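Purine catabolism protein pucG (Bacillus subtilis, PDB 3ISL) catalyses the pyridoxal-phosphate-dependent transfer of the amino group of (S)-ureidoglycine to glyoxylate, giving oxalurate and glycine in purine catabolism. Local coordinates at the interface of chains A and B. Coordinates in Å, arbitrary orientation; residue numbers count along the deposited sequence, not the author numbering. Chains: chain A/B, Purine catabolism protein pucG.

The interface of chains A and B. Residues chain A 68, 248, 266-267, 269; chain B 69-70, 204-205.
B:Thr70 packs against A:Tyr248 and the backbone carbonyl of A:Thr267, with A:His266 and A:Asp68 at the margin, and this is where the two subunits of the class-V (fold-type I) aminotransferase homodimer pack tightly. B:Gly69 and B:Thr70 belong to the turn that precedes helix 71-82, and B:Thr70 also lines the pyridoxal phosphate pocket, so the partner subunit probably helps to hold a cofactor-binding segment in place.

The phenol oxygen OH of A:Tyr248 accepts a hydrogen bond from B:Thr70 N at 3.0 Å, fairly straight at 159°. The same hydroxyl donates to the backbone carbonyl A:Asp68 O at 2.6 Å, at the end of strand 63-68. That carbonyl lies at the ring edge, in the plane of the phenol, although the hydroxyl itself sits above the carbonyl plane. Held by both bonds, the phenol oxygen bridges the strand end of chain A and the turn of chain B. CG of A:Tyr248 lies anti to its N (chi1 -174°), which extends the ring towards the turn.

The two branches of B:Thr70 divide the work. OG1, set between the backbone N and the carbonyl carbon, lies in the plane of the tyrosine ring at its CE1 edge, with CB of A:His266 at 3.8 Å. The methyl CG2 is directed instead towards A:Thr267 O and, at 3.7 Å, the carboxylate OD1 of A:Asp68. That carboxylate oxygen also meets the edge of the A:His266 imidazole in its plane and takes a weak bond from A:Ala269 N.

B:Thr70 buries 44 Å², B:Ser204 only 7 Å². The serine hydroxyl OG still donates to A:Thr267 O at 3.1 Å, from above the carbonyl plane, 48° out of it. Its CB rests on the methyl CG2 of A:Thr267 at 3.5 Å. A:Ala269 CB packs against the backbone carbonyl B:Ser204 O at 3.3 Å; the loose end is its contact with B:Gly205 CA, 4.1 Å from that methyl.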
ATOM      1  N   ASP A  68      -0.142  -0.804  -5.483  1.00 35.06           N
ATOM      2  CA  ASP A  68      -0.296  -1.057  -4.064  1.00 34.43           C
ATOM      3  C   ASP A  68       0.210   0.227  -3.461  1.00 34.85           C
ATOM      4  O   ASP A  68       1.391   0.538  -3.541  1.00 37.63           O
ATOM      5  CB  ASP A  68       0.550  -2.282  -3.665  1.00 34.68           C
ATOM      6  CG  ASP A  68      -0.020  -3.596  -4.185  1.00 36.34           C
ATOM      7  OD1 ASP A  68       0.612  -4.661  -3.971  1.00 29.91           O
ATOM      8  OD2 ASP A  68      -1.091  -3.541  -4.856  1.00 41.73           O
ATOM      9  N   TYR A 248       9.538   1.089  -7.427  1.00 39.65           N
ATOM     10  CA  TYR A 248       8.231   0.592  -6.961  1.00 39.73           C
ATOM     11  C   TYR A 248       7.077   1.127  -7.839  1.00 40.00           C
ATOM     12  O   TYR A 248       6.144   0.374  -8.168  1.00 41.04           O
ATOM     13  CB  TYR A 248       8.015   0.955  -5.486  1.00 39.05           C
ATOM     14  CG  TYR A 248       6.771   0.388  -4.829  1.00 40.09           C
ATOM     15  CD1 TYR A 248       6.763  -0.925  -4.309  1.00 37.98           C
ATOM     16  CD2 TYR A 248       5.596   1.171  -4.726  1.00 39.61           C
ATOM     17  CE1 TYR A 248       5.646  -1.430  -3.669  1.00 39.88           C
ATOM     18  CE2 TYR A 248       4.452   0.693  -4.091  1.00 39.09           C
ATOM     19  CZ  TYR A 248       4.466  -0.617  -3.559  1.00 42.75           C
ATOM     20  OH  TYR A 248       3.319  -1.115  -2.913  1.00 40.87           O
ATOM     21  N   HIS A 266       6.936  -7.133  -7.077  1.00 39.95           N
ATOM     22  CA  HIS A 266       6.541  -6.852  -5.677  1.00 38.98           C
ATOM     23  C   HIS A 266       5.500  -7.938  -5.299  1.00 37.24           C
ATOM     24  O   HIS A 266       4.808  -8.485  -6.192  1.00 37.53           O
ATOM     25  CB  HIS A 266       5.855  -5.462  -5.541  1.00 38.56           C
ATOM     26  CG  HIS A 266       4.549  -5.366  -6.299  1.00 43.45           C
ATOM     27  ND1 HIS A 266       3.315  -5.321  -5.673  1.00 47.03           N
ATOM     28  CD2 HIS A 266       4.290  -5.397  -7.632  1.00 40.43           C
ATOM     29  CE1 HIS A 266       2.362  -5.305  -6.590  1.00 48.62           C
ATOM     30  NE2 HIS A 266       2.926  -5.364  -7.788  1.00 49.02           N
ATOM     31  N   THR A 267       5.380  -8.218  -3.998  1.00 34.08           N
ATOM     32  CA  THR A 267       4.329  -9.088  -3.453  1.00 30.46           C
ATOM     33  C   THR A 267       3.042  -8.295  -3.464  1.00 29.79           C
ATOM     34  O   THR A 267       2.834  -7.394  -2.618  1.00 27.31           O
ATOM     35  CB  THR A 267       4.695  -9.608  -1.993  1.00 30.69           C
ATOM     36  OG1 THR A 267       5.940 -10.331  -2.062  1.00 28.29           O
ATOM     37  CG2 THR A 267       3.568 -10.505  -1.341  1.00 25.48           C
ATOM     38  N   ALA A 269      -0.604  -7.153  -2.619  1.00 24.22           N
ATOM     39  CA  ALA A 269      -1.229  -7.141  -1.330  1.00 23.38           C
ATOM     40  C   ALA A 269      -2.481  -8.012  -1.413  1.00 23.68           C
ATOM     41  O   ALA A 269      -3.526  -7.567  -1.982  1.00 23.57           O
ATOM     42  CB  ALA A 269      -1.612  -5.752  -0.940  1.00 22.82           C
TER
ATOM     43  N   GLY B  69       3.013   0.661   1.569  1.00 31.93           N
ATOM     44  CA  GLY B  69       3.263   0.008   0.281  1.00 30.18           C
ATOM     45  C   GLY B  69       3.775  -1.311   0.706  1.00 28.86           C
ATOM     46  O   GLY B  69       3.793  -1.587   1.901  1.00 28.32           O
ATOM     47  N   THR B  70       4.273  -2.097  -0.235  1.00 29.87           N
ATOM     48  CA  THR B  70       4.949  -3.335   0.131  1.00 30.21           C
ATOM     49  C   THR B  70       6.293  -2.996   0.810  1.00 29.28           C
ATOM     50  O   THR B  70       6.674  -1.810   0.957  1.00 30.10           O
ATOM     51  CB  THR B  70       5.010  -4.383  -1.061  1.00 31.36           C
ATOM     52  OG1 THR B  70       6.017  -4.038  -2.008  1.00 32.59           O
ATOM     53  CG2 THR B  70       3.656  -4.405  -1.837  1.00 32.12           C
ATOM     54  N   SER B 204       0.235  -8.940   3.088  1.00 31.36           N
ATOM     55  CA  SER B 204       1.253  -8.156   2.386  1.00 34.43           C
ATOM     56  C   SER B 204       0.709  -6.749   2.153  1.00 34.09           C
ATOM     57  O   SER B 204      -0.521  -6.581   2.046  1.00 35.05           O
ATOM     58  CB  SER B 204       1.653  -8.785   1.039  1.00 35.30           C
ATOM     59  OG  SER B 204       2.653  -7.956   0.405  1.00 37.03           O
ATOM     60  N   GLY B 205       1.612  -5.781   2.056  1.00 33.51           N
ATOM     61  CA  GLY B 205       1.244  -4.435   1.655  1.00 34.24           C
ATOM     62  C   GLY B 205       1.404  -3.355   2.711  1.00 35.32           C
ATOM     63  O   GLY B 205       0.761  -2.306   2.646  1.00 34.26           O
TER